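Local atomic coordinates of arginase, mitochondrial (Medicago truncatula, PDB entry 6VSS), a protein that hydrolyses L-arginine to urea and L-ornithine, and agmatine to urea and putrescine, as a homohexamer with two manganese ions per subunit. Residues 270-275 / 292-297; 154-159 / 330-335; 217-222 / 250-255; 64-69 / 91-96; 100-105 / 297-302. All coordinates share one frame; numbering follows the deposited sequence.

How the contacts relate
From the N terminus, contact 4 comes first, closing a short loop between strand 63-69 and the end of helix 84-92. Contact 5 opens next at 100-105 and reaches forward to 297-302, and contact 2 starts inside that span at 154-159 but closes beyond it at 330-335, so the two cross. Contact 3 (217-222 with 250-255) and then contact 1 (270-275 with 292-297) follow in series, both nested inside the loops of contacts 5 and 2. Contacts 1 and 5 share I297 on helix 291-300. Together the five contacts tie strands 63-69, 151-157 and 213-221 of the parallel sheet, and the loop after strand 264-269, to the surrounding helices and loops.

Contact 1: 270-275 / 292-297; sequences VDSLDP and RDILNI. With MN (manganese (II) ion), chain I.
The backbones stay well apart where L273 faces I294, with 8.5 Å between their CA atoms, as a short 3-10 segment at 270-272 and the loop after it run past helix 291-300. One side chain spans the interval from the helix: the CD1 methyl of I294. It lies 3.5 Å from S272 OG and 3.8 Å from L273 CD2, and therefore meets one polar and one apolar neighbour. The leucine and isoleucine side chains cross at about a right angle. In I294, CG1 is anti to the carbonyl carbon (chi1 -57°) and the chain runs on extended at chi2 (-168°), which together send CD1 out from the helix toward the loop. The hydroxyl of S272 has its hydrogen-bond partner elsewhere, at the carbonyl oxygen of D269, and against I294 it makes only van der Waals contact.

This loop follows strand 264-269 of the parallel sheet in the arginase fold and carries part of the binuclear manganese site. D271 grips one manganese ion with both carboxylate oxygens, OD1 at 2.3 Å and OD2 at 2.2 Å, and a water molecule lies 2.2 Å from the same metal. D184, H186 and D269 complete the protein ligands of that ion. The turn itself is braced by a backbone hydrogen bond from L273 N to V270 O, while R222 binds the carbonyl oxygens of D271 and S272. Beyond the metal loop, I294 also packs on F183 and on L331 of helix 323-339, and L273 rests on V327 of that helix.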
# COMPACT_ATOMS: atom_id res chain seq x y z
N VAL B 270 15.61 -13.55 8.82
CA VAL B 270 15.06 -13.01 7.53
C VAL B 270 15.69 -11.64 7.25
O VAL B 270 15.84 -11.32 6.06
CB VAL B 270 13.52 -12.93 7.56
CG1 VAL B 270 12.96 -12.34 6.25
CG2 VAL B 270 12.91 -14.29 7.82
N ASP B 271 16.07 -10.88 8.28
CA ASP B 271 16.69 -9.53 8.08
C ASP B 271 18.12 -9.66 7.58
O ASP B 271 18.58 -8.60 7.14
CB ASP B 271 16.62 -8.53 9.23
CG ASP B 271 17.48 -8.82 10.44
OD1 ASP B 271 18.41 -9.59 10.38
OD2 ASP B 271 17.14 -8.29 11.45
N SER B 272 18.69 -10.87 7.44
CA SER B 272 19.92 -11.10 6.64
C SER B 272 19.71 -10.62 5.20
O SER B 272 20.64 -10.08 4.60
CB SER B 272 20.38 -12.53 6.66
OG SER B 272 19.44 -13.42 6.09
N LEU B 273 18.51 -10.76 4.68
CA LEU B 273 18.21 -10.40 3.27
C LEU B 273 18.01 -8.91 3.16
O LEU B 273 17.54 -8.26 4.13
CB LEU B 273 16.95 -11.11 2.81
CG LEU B 273 17.07 -12.61 2.66
CD1 LEU B 273 15.69 -13.26 2.61
CD2 LEU B 273 17.86 -12.94 1.41
N ASP B 274 18.38 -8.37 2.00
CA ASP B 274 18.15 -6.95 1.71
C ASP B 274 16.66 -6.67 1.93
O ASP B 274 15.77 -7.49 1.65
CB ASP B 274 18.57 -6.57 0.31
CG ASP B 274 18.67 -5.07 0.18
OD1 ASP B 274 19.67 -4.48 0.61
OD2 ASP B 274 17.73 -4.49 -0.36
N PRO B 275 16.32 -5.52 2.52
CA PRO B 275 14.92 -5.15 2.69
C PRO B 275 14.15 -5.01 1.36
O PRO B 275 13.01 -5.09 1.43
CB PRO B 275 14.99 -3.76 3.37
CG PRO B 275 16.32 -3.73 4.03
CD PRO B 275 17.23 -4.56 3.17
N ARG B 292 19.27 -15.74 -3.38
CA ARG B 292 20.16 -16.75 -4.02
C ARG B 292 21.49 -16.82 -3.25
O ARG B 292 22.18 -17.80 -3.38
CB ARG B 292 20.16 -16.30 -5.49
CG ARG B 292 21.03 -17.09 -6.44
CD ARG B 292 20.49 -18.43 -6.92
NE ARG B 292 19.05 -18.41 -7.07
CZ ARG B 292 18.25 -19.50 -6.95
NH1 ARG B 292 18.75 -20.68 -6.65
NH2 ARG B 292 16.93 -19.37 -7.09
N ASP B 293 21.91 -15.82 -2.50
CA ASP B 293 23.18 -15.97 -1.73
C ASP B 293 22.96 -16.98 -0.60
O ASP B 293 23.78 -17.88 -0.41
CB ASP B 293 23.62 -14.65 -1.07
CG ASP B 293 24.16 -13.59 -2.01
OD1 ASP B 293 25.05 -13.91 -2.78
OD2 ASP B 293 23.72 -12.46 -1.91
N ILE B 294 21.86 -16.88 0.12
CA ILE B 294 21.55 -17.88 1.19
C ILE B 294 21.46 -19.29 0.55
O ILE B 294 21.93 -20.29 1.18
CB ILE B 294 20.26 -17.50 1.94
CG1 ILE B 294 20.39 -16.08 2.54
CG2 ILE B 294 19.94 -18.53 3.02
CD1 ILE B 294 19.33 -15.73 3.51
N LEU B 295 20.85 -19.41 -0.64
CA LEU B 295 20.61 -20.75 -1.24
C LEU B 295 21.96 -21.35 -1.67
O LEU B 295 22.17 -22.55 -1.51
CB LEU B 295 19.65 -20.65 -2.44
CG LEU B 295 18.21 -20.28 -2.10
CD1 LEU B 295 17.31 -20.32 -3.31
CD2 LEU B 295 17.65 -21.17 -1.04
N ASN B 296 22.83 -20.54 -2.25
CA ASN B 296 24.19 -21.00 -2.65
C ASN B 296 24.93 -21.59 -1.44
O ASN B 296 25.48 -22.73 -1.53
CB ASN B 296 24.99 -19.86 -3.26
CG ASN B 296 24.44 -19.43 -4.61
OD1 ASN B 296 23.66 -20.14 -5.22
ND2 ASN B 296 24.84 -18.26 -5.07
N ILE B 297 24.97 -20.86 -0.35
CA ILE B 297 25.68 -21.32 0.87
C ILE B 297 25.02 -22.60 1.39
O ILE B 297 25.72 -23.56 1.80
CB ILE B 297 25.73 -20.18 1.90
CG1 ILE B 297 26.62 -19.05 1.36
CG2 ILE B 297 26.21 -20.74 3.22
CD1 ILE B 297 26.58 -17.72 2.10
MN MN I . 18.58 -9.50 12.65
O HOH W 1 19.21 -9.81 14.70

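Contact 2: 154-159 / 330-335; sequences LVLGGD and KLVREL
L154 and L335 slide past each other in opposite directions, while V332, one helical turn before L335, meets both L154 and L156. The CD1 branch of L154 reaches L335 CG at 3.8 Å and comes 3.6 Å from the carbonyl oxygen of V332, so it packs against backbone as well as side chain. Its other branch, CD2, lies 3.8 Å from V332 CG1, with these two side chains crossing obliquely. V332 divides its methyls between two partners: CG1 serves L154, whereas CG2 lies 3.6 Å from L156 CD2, and there the side chains cross at about a right angle. L154 can touch two helix residues because its CG is anti to the backbone N (chi1 -158°), which carries both branches toward the helix.

Strand 151-157 and helix 323-339 run nearly antiparallel here, at 169° between their directions, with the local axes 10.3 Å apart. This is a helix layered on an interior strand of the parallel sheet in the alpha/beta arginase fold. L66 of the adjacent strand joins L154 and V332, and I88 and I92 of helix 84-92 also pack on V332. Shortening L154 to an alanine would remove both branches and would probably open a gap beside V332 CG1 and L335 CG. No hydrogen bond or charge pair joins the two segments, and all four touching side chains are buried hydrocarbon; cohesion across this interface therefore rests on close fit and the exclusion of water.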
# COMPACT_ATOMS: atom_id res chain seq x y z
N LEU B 154 12.76 -27.93 13.09
CA LEU B 154 12.87 -26.69 12.28
C LEU B 154 11.93 -25.66 12.94
O LEU B 154 10.72 -25.75 12.83
CB LEU B 154 12.60 -27.02 10.81
CG LEU B 154 13.17 -26.01 9.81
CD1 LEU B 154 12.99 -26.47 8.35
CD2 LEU B 154 12.46 -24.65 10.00
N VAL B 155 12.50 -24.81 13.79
CA VAL B 155 11.73 -23.84 14.60
C VAL B 155 11.31 -22.64 13.74
O VAL B 155 12.17 -22.05 13.01
CB VAL B 155 12.52 -23.48 15.86
CG1 VAL B 155 11.86 -22.36 16.63
CG2 VAL B 155 12.72 -24.73 16.74
N LEU B 156 10.05 -22.23 13.85
CA LEU B 156 9.59 -20.95 13.23
C LEU B 156 9.40 -19.90 14.33
O LEU B 156 8.62 -20.19 15.30
CB LEU B 156 8.28 -21.15 12.52
CG LEU B 156 8.26 -22.28 11.52
CD1 LEU B 156 6.85 -22.37 10.99
CD2 LEU B 156 9.27 -22.06 10.42
N GLY B 157 10.18 -18.81 14.24
CA GLY B 157 10.02 -17.65 15.14
C GLY B 157 8.97 -16.74 14.55
O GLY B 157 8.51 -16.93 13.42
N GLY B 158 8.63 -15.70 15.31
CA GLY B 158 9.31 -15.43 16.56
C GLY B 158 10.53 -14.57 16.34
O GLY B 158 11.15 -14.65 15.28
N ASP B 159 10.89 -13.78 17.34
CA ASP B 159 12.14 -12.97 17.32
C ASP B 159 13.34 -13.85 17.66
O ASP B 159 13.19 -15.05 18.04
CB ASP B 159 11.95 -11.75 18.19
CG ASP B 159 12.08 -12.03 19.67
OD1 ASP B 159 12.86 -12.94 19.97
OD2 ASP B 159 11.43 -11.28 20.48
N LYS B 330 9.97 -20.19 1.60
CA LYS B 330 11.02 -20.76 0.73
C LYS B 330 12.31 -21.03 1.51
O LYS B 330 12.93 -22.04 1.26
CB LYS B 330 11.29 -19.87 -0.47
CG LYS B 330 12.22 -20.56 -1.45
CD LYS B 330 12.15 -20.08 -2.89
CE LYS B 330 13.12 -20.86 -3.77
NZ LYS B 330 12.89 -20.60 -5.21
N LEU B 331 12.74 -20.14 2.41
CA LEU B 331 13.87 -20.45 3.34
C LEU B 331 13.55 -21.72 4.13
O LEU B 331 14.44 -22.56 4.25
CB LEU B 331 14.22 -19.26 4.25
CG LEU B 331 14.62 -17.99 3.50
CD1 LEU B 331 14.67 -16.82 4.45
CD2 LEU B 331 15.95 -18.17 2.79
N VAL B 332 12.33 -21.87 4.64
CA VAL B 332 11.94 -23.08 5.42
C VAL B 332 12.03 -24.30 4.50
O VAL B 332 12.59 -25.33 4.92
CB VAL B 332 10.56 -22.97 6.09
CG1 VAL B 332 10.24 -24.19 6.93
CG2 VAL B 332 10.51 -21.78 7.04
N ARG B 333 11.51 -24.20 3.28
CA ARG B 333 11.46 -25.35 2.34
C ARG B 333 12.88 -25.80 2.01
O ARG B 333 13.15 -26.99 2.03
CB ARG B 333 10.69 -24.99 1.07
CG ARG B 333 9.18 -25.01 1.28
CD ARG B 333 8.42 -24.08 0.34
NE ARG B 333 8.65 -24.45 -1.04
CZ ARG B 333 7.71 -24.66 -1.96
NH1 ARG B 333 6.43 -24.58 -1.66
NH2 ARG B 333 8.08 -25.08 -3.16
N GLU B 334 13.79 -24.89 1.76
CA GLU B 334 15.12 -25.27 1.32
C GLU B 334 15.91 -25.76 2.54
O GLU B 334 16.71 -26.67 2.39
CB GLU B 334 15.68 -24.10 0.56
CG GLU B 334 14.87 -23.76 -0.67
CD GLU B 334 14.90 -24.82 -1.77
OE1 GLU B 334 15.95 -25.45 -1.98
OE2 GLU B 334 13.85 -25.02 -2.38
N LEU B 335 15.70 -25.20 3.73
CA LEU B 335 16.32 -25.73 4.97
C LEU B 335 15.83 -27.15 5.21
O LEU B 335 16.69 -28.01 5.51
CB LEU B 335 16.05 -24.80 6.16
CG LEU B 335 16.54 -25.30 7.54
CD1 LEU B 335 17.97 -25.78 7.48
CD2 LEU B 335 16.45 -24.17 8.58

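Contact 3: 217-222 / 250-255; sequences VQVGIR and PILENL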
# COMPACT_ATOMS: atom_id res chain seq x y z
N VAL B 217 29.38 -19.45 12.49
CA VAL B 217 29.74 -18.80 11.20
C VAL B 217 28.61 -17.86 10.86
O VAL B 217 27.51 -18.37 10.71
CB VAL B 217 29.94 -19.87 10.12
CG1 VAL B 217 30.33 -19.24 8.80
CG2 VAL B 217 30.94 -20.89 10.59
N GLN B 218 28.88 -16.55 10.85
CA GLN B 218 27.83 -15.52 10.70
C GLN B 218 27.95 -14.97 9.30
O GLN B 218 29.06 -14.60 8.89
CB GLN B 218 27.99 -14.40 11.73
CG GLN B 218 28.11 -14.93 13.16
CD GLN B 218 27.85 -13.85 14.20
OE1 GLN B 218 28.54 -12.83 14.26
NE2 GLN B 218 26.82 -14.05 14.99
N VAL B 219 26.85 -14.81 8.61
CA VAL B 219 26.85 -14.32 7.20
C VAL B 219 25.75 -13.27 7.02
O VAL B 219 24.64 -13.51 7.45
CB VAL B 219 26.67 -15.52 6.25
CG1 VAL B 219 26.62 -15.10 4.79
CG2 VAL B 219 27.76 -16.54 6.47
N GLY B 220 26.07 -12.18 6.33
CA GLY B 220 25.18 -11.04 6.03
C GLY B 220 25.34 -9.87 7.00
O GLY B 220 24.58 -8.91 6.90
N ILE B 221 26.36 -9.92 7.85
CA ILE B 221 26.52 -8.94 8.95
C ILE B 221 26.89 -7.57 8.37
O ILE B 221 27.82 -7.51 7.59
CB ILE B 221 27.58 -9.45 9.95
CG1 ILE B 221 27.21 -10.81 10.50
CG2 ILE B 221 27.79 -8.41 11.04
CD1 ILE B 221 26.05 -10.80 11.41
N ARG B 222 26.12 -6.54 8.74
CA ARG B 222 26.33 -5.16 8.26
C ARG B 222 25.92 -4.15 9.34
O ARG B 222 25.85 -3.01 9.01
CB ARG B 222 25.57 -4.93 6.96
CG ARG B 222 24.13 -5.37 6.99
CD ARG B 222 23.64 -5.51 5.61
NE ARG B 222 22.18 -5.65 5.60
CZ ARG B 222 21.48 -6.78 5.66
NH1 ARG B 222 22.08 -7.95 5.82
NH2 ARG B 222 20.17 -6.71 5.55
N PRO B 250 34.17 -17.75 -2.09
CA PRO B 250 34.73 -19.09 -2.27
C PRO B 250 34.69 -19.92 -0.98
O PRO B 250 34.44 -21.10 -1.05
CB PRO B 250 36.18 -18.84 -2.73
CG PRO B 250 36.20 -17.37 -3.18
CD PRO B 250 35.14 -16.68 -2.35
N ILE B 251 34.87 -19.31 0.18
CA ILE B 251 34.84 -20.05 1.47
C ILE B 251 33.38 -20.32 1.82
O ILE B 251 33.09 -21.36 2.41
CB ILE B 251 35.51 -19.27 2.61
CG1 ILE B 251 36.89 -18.75 2.19
CG2 ILE B 251 35.61 -20.12 3.88
CD1 ILE B 251 37.88 -19.84 1.89
N LEU B 252 32.51 -19.36 1.57
CA LEU B 252 31.13 -19.45 2.10
C LEU B 252 30.37 -20.50 1.28
O LEU B 252 29.57 -21.22 1.88
CB LEU B 252 30.46 -18.07 2.07
CG LEU B 252 31.07 -17.06 3.04
CD1 LEU B 252 30.43 -15.69 2.86
CD2 LEU B 252 30.97 -17.54 4.48
N GLU B 253 30.67 -20.60 -0.01
CA GLU B 253 30.12 -21.62 -0.92
C GLU B 253 30.78 -23.00 -0.74
O GLU B 253 30.57 -23.86 -1.56
CB GLU B 253 30.26 -21.11 -2.36
CG GLU B 253 29.44 -19.87 -2.57
CD GLU B 253 29.44 -19.43 -4.01
OE1 GLU B 253 30.31 -19.92 -4.75
OE2 GLU B 253 28.59 -18.61 -4.39
N ASN B 254 31.48 -23.27 0.34
CA ASN B 254 32.09 -24.61 0.52
C ASN B 254 32.33 -24.87 1.98
O ASN B 254 33.37 -25.43 2.30
CB ASN B 254 33.46 -24.72 -0.14
CG ASN B 254 33.40 -24.51 -1.64
OD1 ASN B 254 33.08 -25.43 -2.39
ND2 ASN B 254 33.70 -23.31 -2.06
N LEU B 255 31.41 -24.48 2.82
CA LEU B 255 31.52 -24.68 4.27
C LEU B 255 31.35 -26.15 4.60
O LEU B 255 30.53 -26.83 3.95
CB LEU B 255 30.43 -23.87 4.96
CG LEU B 255 30.63 -22.37 4.92
CD1 LEU B 255 29.36 -21.69 5.43
CD2 LEU B 255 31.84 -22.01 5.79
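This is a buried apolar contact near one edge of the parallel sheet of the alpha/beta arginase fold, where the final turn of helix 245-252 and the loop after it pack on strand 213-221. Strand 238-241, at this edge of the sheet, lies between the two elements in sequence. V219 and L252 reach toward each other tip to tip, with V219 CG2 3.9 Å from L252 CD2. With CG1 opposite the backbone N (chi1 178°), V219 turns its CG2 methyl to the leucine. Two residues earlier on the strand, V217 CG1 makes a looser approach of 4.3 Å to L255 CD1, beyond the helix. I297 of helix 291-300 packs against V219, L252 and L255, joining the two halves of the apolar cluster.

Just after V219 the chain turns a corner at G220, and a polar bond lies there, beyond the apolar cluster. It comes from R222, whose NE also donates to the carbonyl oxygen of E285. R222 NH1 bonds to G220 O at 2.9 Å, the nitrogen lying in the carbonyl plane and the oxygen tilted 16° out of the guanidinium plane.

Contact 4: 64-69 / 91-96; sequences SSLLGV and AIWCDS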
# COMPACT_ATOMS: atom_id res chain seq x y z
N SER B 64 12.33 -32.93 8.83
CA SER B 64 12.22 -31.53 9.27
C SER B 64 10.78 -31.33 9.79
O SER B 64 9.81 -31.57 9.03
CB SER B 64 12.60 -30.54 8.15
OG SER B 64 13.95 -30.67 7.75
N SER B 65 10.66 -30.91 11.04
CA SER B 65 9.42 -30.85 11.85
C SER B 65 9.24 -29.43 12.40
O SER B 65 10.13 -28.94 13.17
CB SER B 65 9.49 -31.89 12.92
OG SER B 65 9.83 -33.11 12.28
N LEU B 66 8.19 -28.73 11.91
CA LEU B 66 7.97 -27.32 12.23
C LEU B 66 7.47 -27.24 13.66
O LEU B 66 6.42 -27.80 13.97
CB LEU B 66 6.99 -26.72 11.23
CG LEU B 66 7.37 -26.93 9.78
CD1 LEU B 66 6.54 -26.06 8.84
CD2 LEU B 66 8.82 -26.62 9.61
N LEU B 67 8.18 -26.50 14.48
CA LEU B 67 7.73 -26.04 15.82
C LEU B 67 7.73 -24.52 15.83
O LEU B 67 8.82 -23.92 15.66
CB LEU B 67 8.67 -26.66 16.88
CG LEU B 67 8.33 -26.36 18.32
CD1 LEU B 67 7.19 -27.26 18.79
CD2 LEU B 67 9.54 -26.52 19.21
N GLY B 68 6.54 -23.92 15.89
CA GLY B 68 6.30 -22.50 16.09
C GLY B 68 6.59 -22.07 17.52
O GLY B 68 6.19 -22.79 18.49
N VAL B 69 7.30 -20.94 17.63
CA VAL B 69 7.49 -20.21 18.91
C VAL B 69 7.13 -18.76 18.64
O VAL B 69 7.99 -17.95 18.28
CB VAL B 69 8.92 -20.41 19.43
CG1 VAL B 69 9.08 -19.81 20.81
CG2 VAL B 69 9.32 -21.88 19.41
N ALA B 91 2.04 -19.98 3.72
CA ALA B 91 2.81 -19.70 2.50
C ALA B 91 3.56 -20.95 2.02
O ALA B 91 3.71 -21.10 0.83
CB ALA B 91 3.71 -18.51 2.72
N ILE B 92 4.02 -21.84 2.91
CA ILE B 92 4.69 -23.08 2.48
C ILE B 92 3.72 -23.85 1.60
O ILE B 92 4.16 -24.45 0.61
CB ILE B 92 5.13 -23.96 3.66
CG1 ILE B 92 6.34 -23.36 4.36
CG2 ILE B 92 5.42 -25.37 3.21
CD1 ILE B 92 6.56 -23.98 5.75
N TRP B 93 2.48 -23.91 2.06
CA TRP B 93 1.40 -24.75 1.52
C TRP B 93 0.50 -23.85 0.64
O TRP B 93 -0.63 -24.21 0.48
CB TRP B 93 0.78 -25.50 2.73
CG TRP B 93 1.64 -26.66 3.20
CD1 TRP B 93 2.00 -27.70 2.39
CD2 TRP B 93 2.34 -26.92 4.46
NE1 TRP B 93 2.86 -28.57 3.02
CE2 TRP B 93 3.06 -28.13 4.30
CE3 TRP B 93 2.47 -26.25 5.69
CZ2 TRP B 93 3.84 -28.71 5.33
CZ3 TRP B 93 3.25 -26.80 6.70
CH2 TRP B 93 3.95 -28.01 6.51
N CYS B 94 1.05 -22.81 -0.04
CA CYS B 94 0.34 -21.73 -0.81
C CYS B 94 0.03 -22.09 -2.28
O CYS B 94 0.92 -22.64 -2.99
CB CYS B 94 1.16 -20.44 -0.88
SG CYS B 94 0.70 -19.26 -2.20
N ASP B 95 -1.15 -21.70 -2.78
CA ASP B 95 -1.68 -22.14 -4.10
C ASP B 95 -0.80 -21.77 -5.31
O ASP B 95 -0.93 -22.46 -6.34
CB ASP B 95 -3.13 -21.68 -4.28
CG ASP B 95 -3.66 -21.79 -5.70
OD1 ASP B 95 -3.09 -21.12 -6.59
OD2 ASP B 95 -4.64 -22.52 -5.90
N SER B 96 0.03 -20.73 -5.21
CA SER B 96 0.80 -20.19 -6.37
C SER B 96 2.09 -21.00 -6.61
O SER B 96 2.70 -20.84 -7.69
CB SER B 96 1.03 -18.66 -6.21
OG SER B 96 2.08 -18.32 -5.31
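L66 sets its CD1 methyl against two neighbours at once, the end of I92 and the six-membered part of the W93 ring. Leucine and isoleucine meet tip to tip, CD1 of L66 lying 3.7 Å from CD1 of I92. The same leucine methyl is 4.0 Å from W93 CZ3 and equally near W93 CH2, approaching the indole obliquely. In L66, CG is anti to the carbonyl carbon (chi1 -53°), which leaves the CD1 branch projecting toward the helix end.

The tryptophan is also held from within its own segment. CG2 of the preceding I92 sits 3.6 Å above the ring plane, over its centre, so I92 supports one face of the indole while its other branch, through CD1, reaches the leucine. The two residues thus present neighbouring apolar surfaces to L66, although I92 is buried and W93 is exposed. W93 also packs on I113 of strand 113-118.

In the arginase fold, strand 63-69 is part of the parallel sheet, and the end of helix 84-92 packs against it; W93 is the first residue to leave helical geometry. The nearest CA atoms, those of L66 and I92, are still 11.1 Å apart, a distance bridged by long side chains. From helix 323-339, A329 packs on I92, and R333 donates from NH1 to the carbonyl oxygen of I92. Further along, D95 and S96 belong to the L-ornithine-binding residues; S96 N bonds to C94 SG at 3.4 Å in a nearly straight line (173°), and F77 of a neighbouring subunit packs on S96.

Contact 5: 100-105 / 297-302; sequences TTEEGK and ILQNLQ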
# COMPACT_ATOMS: atom_id res chain seq x y z
N THR B 100 7.52 -28.88 -4.84
CA THR B 100 8.92 -29.38 -5.04
C THR B 100 9.96 -28.31 -4.67
O THR B 100 9.84 -27.18 -5.14
CB THR B 100 9.14 -29.91 -6.47
OG1 THR B 100 8.08 -30.82 -6.75
CG2 THR B 100 10.47 -30.62 -6.62
N THR B 101 10.94 -28.66 -3.84
CA THR B 101 12.08 -27.79 -3.48
C THR B 101 12.97 -27.67 -4.71
O THR B 101 12.79 -28.43 -5.63
CB THR B 101 12.84 -28.30 -2.26
OG1 THR B 101 13.68 -29.40 -2.64
CG2 THR B 101 11.89 -28.63 -1.13
N GLU B 102 13.88 -26.70 -4.67
CA GLU B 102 14.71 -26.28 -5.82
C GLU B 102 15.51 -27.49 -6.29
O GLU B 102 15.60 -27.68 -7.53
CB GLU B 102 15.61 -25.10 -5.45
CG GLU B 102 14.91 -23.75 -5.52
CD GLU B 102 15.79 -22.59 -5.97
OE1 GLU B 102 16.99 -22.80 -6.14
OE2 GLU B 102 15.27 -21.48 -6.16
N GLU B 103 16.00 -28.30 -5.34
CA GLU B 103 16.83 -29.47 -5.69
C GLU B 103 16.04 -30.78 -5.77
O GLU B 103 16.69 -31.82 -5.76
CB GLU B 103 18.02 -29.57 -4.75
CG GLU B 103 19.14 -28.67 -5.24
CD GLU B 103 20.28 -28.70 -4.26
OE1 GLU B 103 20.13 -29.39 -3.26
OE2 GLU B 103 21.29 -28.03 -4.51
N GLY B 104 14.72 -30.74 -5.94
CA GLY B 104 13.91 -31.89 -6.37
C GLY B 104 13.17 -32.60 -5.26
O GLY B 104 12.52 -33.59 -5.59
N LYS B 105 13.22 -32.17 -4.00
CA LYS B 105 12.48 -32.89 -2.93
C LYS B 105 10.98 -32.53 -2.96
O LYS B 105 10.59 -31.39 -3.31
CB LYS B 105 13.17 -32.69 -1.57
CG LYS B 105 14.55 -33.34 -1.44
CD LYS B 105 14.87 -33.82 -0.02
CE LYS B 105 16.29 -34.31 0.15
NZ LYS B 105 16.62 -34.55 1.57
N ILE B 297 24.97 -20.86 -0.35
CA ILE B 297 25.68 -21.32 0.87
C ILE B 297 25.02 -22.60 1.39
O ILE B 297 25.72 -23.56 1.80
CB ILE B 297 25.73 -20.18 1.90
CG1 ILE B 297 26.62 -19.05 1.36
CG2 ILE B 297 26.21 -20.74 3.22
CD1 ILE B 297 26.58 -17.72 2.10
N LEU B 298 23.69 -22.65 1.35
CA LEU B 298 22.93 -23.71 2.04
C LEU B 298 22.99 -24.98 1.20
O LEU B 298 23.22 -26.10 1.76
CB LEU B 298 21.51 -23.18 2.24
CG LEU B 298 20.64 -23.94 3.22
CD1 LEU B 298 21.34 -24.11 4.57
CD2 LEU B 298 19.34 -23.20 3.38
N GLN B 299 22.89 -24.80 -0.12
CA GLN B 299 22.95 -25.89 -1.11
C GLN B 299 24.34 -26.51 -1.04
O GLN B 299 24.45 -27.72 -1.13
CB GLN B 299 22.51 -25.38 -2.49
CG GLN B 299 21.00 -25.12 -2.54
CD GLN B 299 20.45 -24.51 -3.82
OE1 GLN B 299 21.20 -24.05 -4.68
NE2 GLN B 299 19.13 -24.50 -3.96
N ASN B 300 25.37 -25.73 -0.78
CA ASN B 300 26.77 -26.20 -0.79
C ASN B 300 27.17 -26.73 0.59
O ASN B 300 28.15 -27.43 0.66
CB ASN B 300 27.71 -25.10 -1.27
CG ASN B 300 27.76 -24.98 -2.78
OD1 ASN B 300 28.23 -25.89 -3.46
ND2 ASN B 300 27.29 -23.88 -3.33
N LEU B 301 26.41 -26.46 1.65
CA LEU B 301 26.89 -26.73 3.04
C LEU B 301 27.02 -28.23 3.29
O LEU B 301 26.09 -28.94 2.96
CB LEU B 301 25.92 -26.15 4.07
CG LEU B 301 26.23 -26.50 5.52
CD1 LEU B 301 27.43 -25.72 5.99
CD2 LEU B 301 25.04 -26.22 6.42
N GLN B 302 28.14 -28.66 3.88
CA GLN B 302 28.37 -30.04 4.35
C GLN B 302 28.29 -30.07 5.87
O GLN B 302 28.76 -29.14 6.54
CB GLN B 302 29.73 -30.54 3.82
CG GLN B 302 29.74 -30.58 2.30
CD GLN B 302 31.00 -31.06 1.64
OE1 GLN B 302 32.11 -30.67 1.98
NE2 GLN B 302 30.81 -31.89 0.63
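Hydrogen bonding across this contact amounts to one weak bond, from Q299 NE2 to E102 OE1 at 3.5 Å, the carboxylate and amide planes turned 51° apart. The stronger partners of E102 lie elsewhere: its carboxylate forms salt bridges with K330 through OE2 and with R292 through OE1.

Van der Waals packing joins Q299 to the next glutamate. E103 OE2 lies 3.5 Å from Q299 CG and equally close to CB, and the two flat groups stack with their planes 22° apart. Q299 is extended beyond CG (chi2 175°), which carries its amide past E103 to E102.

Backbone bonding shapes the loop, a type I beta turn from T101 to G104 closed by G104 N to T101 O at 3.0 Å. The turn thus places successive glutamates against the end of helix 291-300, near the subunit interface, where R243 of a neighbouring subunit packs on both E103 and Q299. A leucine in place of Q299 would probably cost E102 OE1 its weak amide donor and leave E103 without the flat group on which it stacks. The neutral amide of Q299 lies beside two carboxylates without adding charge, and the cations that pair with E102 are K330 and R292.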